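Pyocin sheath PA0622 (PDB 6PYT) forms the contractile sheath that surrounds the tube of the R2 pyocin, a bactericidal nanomachine of Pseudomonas aeruginosa related to myovirus tails, here in its precontracted state. Local coordinates at residues 124-129 with 150-155; 183-188 with 228-234; 310-315 with 352-356. One frame throughout, in Å; residues are numbered along the deposited sequence.

Contact 1 (124-129 with 150-155)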
# COMPACT_ATOMS: atom_id res chain seq x y z
N GLN B 124 43.25 46.71 7.81
CA GLN B 124 43.87 47.21 9.02
C GLN B 124 44.42 46.04 9.82
O GLN B 124 43.63 45.30 10.42
CB GLN B 124 42.86 47.97 9.86
CG GLN B 124 43.45 48.56 11.10
CD GLN B 124 42.43 49.31 11.90
OE1 GLN B 124 41.25 49.34 11.55
NE2 GLN B 124 42.87 49.93 12.98
N PRO B 125 45.75 45.88 9.91
CA PRO B 125 46.35 44.60 10.32
C PRO B 125 46.04 44.21 11.76
O PRO B 125 46.42 44.91 12.70
CB PRO B 125 47.85 44.85 10.13
CG PRO B 125 47.93 45.94 9.16
CD PRO B 125 46.77 46.82 9.44
N ARG B 126 45.35 43.08 11.91
CA ARG B 126 45.01 42.52 13.21
C ARG B 126 46.11 41.64 13.77
O ARG B 126 46.03 41.24 14.94
CB ARG B 126 43.73 41.69 13.12
CG ARG B 126 42.49 42.42 12.62
CD ARG B 126 41.93 43.43 13.60
NE ARG B 126 42.51 44.76 13.45
CZ ARG B 126 42.32 45.75 14.31
NH1 ARG B 126 41.56 45.57 15.38
NH2 ARG B 126 42.88 46.93 14.09
N LEU B 127 47.13 41.31 12.98
CA LEU B 127 48.26 40.52 13.43
C LEU B 127 49.54 41.14 12.93
O LEU B 127 49.65 41.47 11.74
CB LEU B 127 48.16 39.08 12.95
CG LEU B 127 47.14 38.21 13.67
CD1 LEU B 127 46.97 36.91 12.96
CD2 LEU B 127 47.65 38.03 15.07
N LEU B 128 50.50 41.30 13.82
CA LEU B 128 51.76 41.96 13.51
C LEU B 128 52.90 40.98 13.69
O LEU B 128 53.02 40.36 14.75
CB LEU B 128 51.96 43.17 14.41
CG LEU B 128 50.90 44.22 14.18
CD1 LEU B 128 51.04 45.32 15.18
CD2 LEU B 128 51.02 44.75 12.78
N VAL B 129 53.73 40.85 12.67
CA VAL B 129 54.81 39.88 12.68
C VAL B 129 56.03 40.51 12.03
O VAL B 129 55.92 41.20 11.01
CB VAL B 129 54.36 38.56 11.99
CG1 VAL B 129 53.87 38.79 10.58
CG2 VAL B 129 55.46 37.57 11.97
N LEU B 150 47.24 50.09 16.63
CA LEU B 150 46.50 49.42 15.58
C LEU B 150 45.50 48.41 16.13
O LEU B 150 44.72 47.85 15.35
CB LEU B 150 47.51 48.76 14.63
CG LEU B 150 47.20 48.25 13.23
CD1 LEU B 150 46.80 49.39 12.36
CD2 LEU B 150 48.44 47.62 12.69
N ARG B 151 45.50 48.20 17.45
CA ARG B 151 44.62 47.28 18.17
C ARG B 151 44.74 45.86 17.62
O ARG B 151 43.81 45.29 17.04
CB ARG B 151 43.17 47.77 18.19
CG ARG B 151 42.98 48.99 19.05
CD ARG B 151 41.52 49.32 19.25
NE ARG B 151 41.36 50.60 19.94
CZ ARG B 151 41.39 50.75 21.25
NH1 ARG B 151 41.57 49.69 22.04
NH2 ARG B 151 41.25 51.95 21.79
N ALA B 152 45.93 45.30 17.79
CA ALA B 152 46.29 44.02 17.22
C ALA B 152 47.04 43.22 18.28
O ALA B 152 47.22 43.67 19.41
CB ALA B 152 47.14 44.21 15.96
N ILE B 153 47.47 42.03 17.90
CA ILE B 153 48.37 41.23 18.71
C ILE B 153 49.67 41.07 17.94
O ILE B 153 49.67 40.54 16.82
CB ILE B 153 47.76 39.86 19.08
CG1 ILE B 153 46.70 40.02 20.17
CG2 ILE B 153 48.83 38.92 19.58
CD1 ILE B 153 45.29 40.19 19.67
N ALA B 154 50.76 41.55 18.52
CA ALA B 154 52.07 41.36 17.93
C ALA B 154 52.60 40.01 18.34
O ALA B 154 52.54 39.64 19.51
CB ALA B 154 53.02 42.47 18.37
N ILE B 155 53.11 39.25 17.37
CA ILE B 155 53.65 37.93 17.63
C ILE B 155 55.17 38.03 17.62
O ILE B 155 55.78 38.21 16.56
CB ILE B 155 53.14 36.90 16.62
CG1 ILE B 155 51.63 36.76 16.78
CG2 ILE B 155 53.78 35.56 16.85
CD1 ILE B 155 50.97 35.99 15.70

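Contact 2 (183-188 with 228-234)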
# COMPACT_ATOMS: atom_id res chain seq x y z
N PRO B 183 60.63 28.96 20.34
CA PRO B 183 61.47 28.04 19.56
C PRO B 183 61.27 28.23 18.07
O PRO B 183 60.14 28.30 17.59
CB PRO B 183 61.00 26.65 20.02
CG PRO B 183 60.26 26.89 21.26
CD PRO B 183 59.59 28.18 21.05
N GLY B 184 62.37 28.35 17.36
CA GLY B 184 62.30 28.53 15.93
C GLY B 184 61.87 27.28 15.22
O GLY B 184 61.93 26.17 15.74
N VAL B 185 61.41 27.47 14.02
CA VAL B 185 61.00 26.39 13.14
C VAL B 185 62.19 25.92 12.32
O VAL B 185 62.98 26.73 11.82
CB VAL B 185 59.83 26.88 12.26
CG1 VAL B 185 59.77 26.16 10.95
CG2 VAL B 185 58.53 26.66 12.99
N GLN B 186 62.33 24.61 12.20
CA GLN B 186 63.32 23.98 11.34
C GLN B 186 62.57 23.41 10.14
O GLN B 186 61.92 22.37 10.25
CB GLN B 186 64.07 22.91 12.12
CG GLN B 186 65.32 22.40 11.51
CD GLN B 186 65.99 21.39 12.41
OE1 GLN B 186 65.43 21.00 13.43
NE2 GLN B 186 67.21 20.98 12.05
N VAL B 187 62.63 24.10 9.00
CA VAL B 187 61.86 23.76 7.82
C VAL B 187 62.81 23.25 6.73
O VAL B 187 63.92 23.77 6.56
CB VAL B 187 61.01 24.96 7.35
CG1 VAL B 187 61.86 26.19 7.10
CG2 VAL B 187 60.19 24.64 6.12
N TRP B 188 62.39 22.21 6.02
CA TRP B 188 63.24 21.60 5.01
C TRP B 188 63.30 22.48 3.77
O TRP B 188 62.27 22.77 3.15
CB TRP B 188 62.73 20.21 4.64
CG TRP B 188 63.59 19.54 3.64
CD1 TRP B 188 64.85 19.06 3.83
CD2 TRP B 188 63.28 19.32 2.27
NE1 TRP B 188 65.34 18.53 2.66
CE2 TRP B 188 64.39 18.68 1.68
CE3 TRP B 188 62.16 19.59 1.47
CZ2 TRP B 188 64.42 18.30 0.35
CZ3 TRP B 188 62.19 19.21 0.14
CH2 TRP B 188 63.31 18.58 -0.41
N GLY B 228 53.62 22.76 7.14
CA GLY B 228 54.77 23.12 6.35
C GLY B 228 56.08 23.11 7.10
O GLY B 228 57.06 23.70 6.63
N VAL B 229 56.14 22.45 8.25
CA VAL B 229 57.29 22.47 9.13
C VAL B 229 57.75 21.04 9.40
O VAL B 229 56.97 20.09 9.29
CB VAL B 229 56.96 23.19 10.45
CG1 VAL B 229 56.63 24.61 10.18
CG2 VAL B 229 55.77 22.56 11.07
N THR B 230 59.03 20.90 9.72
CA THR B 230 59.64 19.59 9.90
C THR B 230 60.28 19.40 11.26
O THR B 230 60.80 18.31 11.54
CB THR B 230 60.70 19.33 8.82
OG1 THR B 230 61.69 20.36 8.86
CG2 THR B 230 60.07 19.27 7.44
N GLY B 231 60.24 20.40 12.13
CA GLY B 231 60.86 20.29 13.43
C GLY B 231 61.12 21.66 13.99
O GLY B 231 60.93 22.68 13.33
N THR B 232 61.55 21.68 15.25
CA THR B 232 61.87 22.92 15.92
C THR B 232 63.38 23.04 16.10
O THR B 232 64.13 22.08 15.91
CB THR B 232 61.17 23.03 17.28
OG1 THR B 232 61.66 22.00 18.14
CG2 THR B 232 59.68 22.85 17.11
N SER B 233 63.82 24.25 16.45
CA SER B 233 65.24 24.50 16.64
C SER B 233 65.75 23.82 17.90
O SER B 233 66.89 23.36 17.95
CB SER B 233 65.52 26.00 16.69
OG SER B 233 65.21 26.61 15.45
N ARG B 234 64.91 23.77 18.93
CA ARG B 234 65.19 23.03 20.13
C ARG B 234 64.02 22.08 20.38
O ARG B 234 62.87 22.43 20.12
CB ARG B 234 65.35 23.96 21.32
CG ARG B 234 66.52 24.89 21.21
CD ARG B 234 66.59 25.76 22.44
NE ARG B 234 65.46 26.68 22.53
CZ ARG B 234 64.52 26.60 23.47
NH1 ARG B 234 64.58 25.63 24.36
NH2 ARG B 234 63.53 27.47 23.50

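Contact 3 (310-315 with 352-356)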
# COMPACT_ATOMS: atom_id res chain seq x y z
N TYR B 310 18.13 58.80 18.97
CA TYR B 310 19.46 58.41 18.53
C TYR B 310 20.08 57.43 19.51
O TYR B 310 20.64 56.41 19.11
CB TYR B 310 20.35 59.64 18.38
CG TYR B 310 21.80 59.30 18.13
CD1 TYR B 310 22.22 58.81 16.91
CD2 TYR B 310 22.75 59.48 19.13
CE1 TYR B 310 23.54 58.49 16.69
CE2 TYR B 310 24.07 59.17 18.91
CZ TYR B 310 24.46 58.68 17.70
OH TYR B 310 25.78 58.38 17.48
N VAL B 311 19.98 57.72 20.81
CA VAL B 311 20.61 56.89 21.82
C VAL B 311 19.86 55.56 21.97
O VAL B 311 20.46 54.55 22.32
CB VAL B 311 20.72 57.69 23.13
CG1 VAL B 311 19.35 58.00 23.70
CG2 VAL B 311 21.57 56.98 24.15
N LYS B 312 18.57 55.52 21.64
CA LYS B 312 17.83 54.27 21.70
C LYS B 312 18.09 53.41 20.48
O LYS B 312 18.17 52.18 20.59
CB LYS B 312 16.33 54.53 21.83
CG LYS B 312 15.92 55.13 23.15
CD LYS B 312 16.22 54.17 24.27
CE LYS B 312 15.33 52.95 24.20
NZ LYS B 312 15.55 52.04 25.35
N ASP B 313 18.23 54.02 19.30
CA ASP B 313 18.49 53.25 18.09
C ASP B 313 19.91 52.73 18.02
O ASP B 313 20.18 51.84 17.20
CB ASP B 313 18.17 54.09 16.86
N VAL B 314 20.82 53.24 18.84
CA VAL B 314 22.15 52.65 18.90
C VAL B 314 22.17 51.44 19.83
O VAL B 314 22.75 50.41 19.48
CB VAL B 314 23.19 53.71 19.30
CG1 VAL B 314 24.54 53.09 19.53
CG2 VAL B 314 23.32 54.74 18.20
N THR B 315 21.50 51.53 20.99
CA THR B 315 21.45 50.41 21.93
C THR B 315 20.80 49.19 21.32
O THR B 315 21.35 48.09 21.38
CB THR B 315 20.69 50.79 23.20
OG1 THR B 315 19.37 51.20 22.86
CG2 THR B 315 21.36 51.87 23.94
N LYS B 352 29.00 64.15 22.23
CA LYS B 352 29.40 62.98 22.98
C LYS B 352 28.18 62.32 23.61
O LYS B 352 27.28 62.99 24.11
CB LYS B 352 30.43 63.34 24.04
CG LYS B 352 31.76 63.78 23.46
CD LYS B 352 32.70 64.31 24.52
CE LYS B 352 33.21 63.18 25.40
NZ LYS B 352 34.23 63.64 26.38
N VAL B 353 28.16 60.99 23.57
CA VAL B 353 27.07 60.18 24.11
C VAL B 353 27.61 58.78 24.39
O VAL B 353 28.31 58.20 23.56
CB VAL B 353 25.86 60.19 23.15
CG1 VAL B 353 26.29 59.93 21.73
CG2 VAL B 353 24.82 59.18 23.57
N TYR B 354 27.34 58.24 25.58
CA TYR B 354 28.12 57.11 26.07
C TYR B 354 27.25 55.86 26.16
O TYR B 354 26.03 55.95 26.33
CB TYR B 354 28.74 57.35 27.45
CG TYR B 354 29.68 58.53 27.70
CD1 TYR B 354 29.89 59.54 26.78
CD2 TYR B 354 30.42 58.56 28.86
CE1 TYR B 354 30.74 60.59 27.05
CE2 TYR B 354 31.29 59.59 29.13
CZ TYR B 354 31.45 60.60 28.21
OH TYR B 354 32.32 61.63 28.47
N TRP B 355 27.89 54.70 26.07
CA TRP B 355 27.23 53.41 26.19
C TRP B 355 28.13 52.45 26.94
O TRP B 355 29.34 52.62 26.98
CB TRP B 355 26.87 52.82 24.83
CG TRP B 355 25.79 53.55 24.13
CD1 TRP B 355 24.47 53.37 24.30
CD2 TRP B 355 25.94 54.56 23.13
NE1 TRP B 355 23.77 54.21 23.49
CE2 TRP B 355 24.65 54.95 22.75
CE3 TRP B 355 27.03 55.18 22.53
CZ2 TRP B 355 24.42 55.93 21.81
CZ3 TRP B 355 26.80 56.13 21.58
CH2 TRP B 355 25.51 56.50 21.22
N ASN B 356 27.51 51.42 27.53
CA ASN B 356 28.20 50.43 28.35
C ASN B 356 27.95 49.05 27.79
O ASN B 356 26.80 48.62 27.69
CB ASN B 356 27.71 50.51 29.80
CG ASN B 356 28.15 51.77 30.49
OD1 ASN B 356 29.28 52.21 30.35
ND2 ASN B 356 27.24 52.37 31.23

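Contact 1 (124-129 with 150-155)
Backbone hydrogen bonds set the register of this pairing, in which strands 127-129 and 153-155 run parallel, 4.8 Å apart at closest approach and 26° from exact alignment. Leu128 is bonded on both of its backbone sides: its N gives to Ile153 O at 3.2 Å, and its O accepts from Ile155 N at 2.8 Å. One step earlier the ladder loosens, since Ile153 N reaches Arg126 O only through a weak bond of 3.4 Å. Apolar contacts fill both faces of the sheet. With Ala154 on the same face, Leu128 lays CB 4.2 Å from Ala154 CB, CD1 4.1 Å from Ala152 CB and CD2 3.9 Å from Leu150 CD2; Met143, Leu146 and Ala147 of helix 139-150 cover this side. The other face carries Leu127 and Ile155, which meet at 3.9 Å between CD2 and CD1 and lie under helix 201-214. Polar side-chain contacts gather where helix 139-150 gives way to the second strand. The Arg126 side chain folds back, so that NE donates to Gln124 O at 3.3 Å and the guanidinium sits against the carbonyls of Leu150 and Arg151, the latter a residue of positive phi that turns the chain out of the helix. Strand 127-129, helix 139-150 and strand 153-156 thus form a classic beta-alpha-beta crossover near the centre of the chain, within its subtilisin-like region.

Contact 2 (183-188 with 228-234)
Thr230 shows most clearly how a side chain shapes this pairing of an edge strand with an irregular loop. With chi1 in the p well, it turns OG1 back onto the strand and donates a very short 2.5 Å hydrogen bond to Gln186 O, which also accepts from Thr230 N at 3.3 Å. Gln186 N in turn donates to Gly231 O at 2.6 Å. Thr230 and Gly231 therefore both face Gln186, a classic beta bulge, and the backbone angles of Gly231 would jam a CB against the preceding carbonyl. Gln186 itself points its CA-to-CB bond toward the loop, with chi1 and chi2 both t. Beyond the bulge, Val185 bridges Thr232, and Ser233 N donates to Gly184 O at 2.8 Å. Here the lack of a side chain on Gly184 matters, because a CB would clash with Ser233 OG. Thr232, also p, points its CA-to-CB bond away from the strand and spends its hydroxyl within the loop, OG1 donating to Arg234 O at 2.4 Å. Val185 (t) and Val229 (m) bring their CG1 atoms to 3.6 Å, and both valines rest on Tyr203 of helix 201-214. Strand 185-189 pairs with strand 194-198 through Val187 and Arg196, while at the C-terminal end of segment 228-234 Arg234 touches Arg246 and Leu250 of helix 246-251.

Contact 3 (310-315 with 352-356)
Trp355, whose indole is inserted against the first turns of helix 310-328, buries 105 Å² and dominates the contact. Val314 lies over one face of the indole, its CG1 3.8 Å from the centroid of the six-membered ring and 18° off the ring normal, a CH-pi contact. Round the indole edge, Thr315 CG2 approaches NE1 of Trp355 to 3.4 Å, and Tyr310 CE2 comes within 3.8 Å of Trp355 CH2. Val353, two residues earlier and likewise directed toward the helix, buries 40 Å². Its CG1 meets the Tyr310 ring edge at CE2, 3.7 Å away, and its CG2 lies 4.0 Å from Val311 CG2. Tyr310, with 38 Å² buried, thus touches both residues, while its hydroxyl is hydrogen-bonded to Ala301 O. Ala338 of the paired strand 335-338 touches both Val311 and Trp355. With the indole and valine methyl groups supplying most of the contact, the helix is held to the strand and the residues leading into it by shape and apolar burial rather than by directed polar bonds.

Overall arrangement
Contacts 1 and 2 share the subtilisin-like domain, their centres 23 Å apart, yet differ in burial: contact 1 lies 6 Å from the chain's centre and is largely buried, whereas contact 2, 19 Å out, is partly buried and includes exposed residues. Helix 201-214 touches both. Each relies on backbone hydrogen bonds, in parallel register in contact 1 but interrupted by a bulge and supplemented by a threonine hydroxyl in contact 2. Contact 3 belongs to the C-terminal domain, 32 Å from the chain's centre and about 50 Å from contact 2 between centres, on the opposite side. Its helix-to-strand interface replaces backbone pairing with aromatic and aliphatic packing.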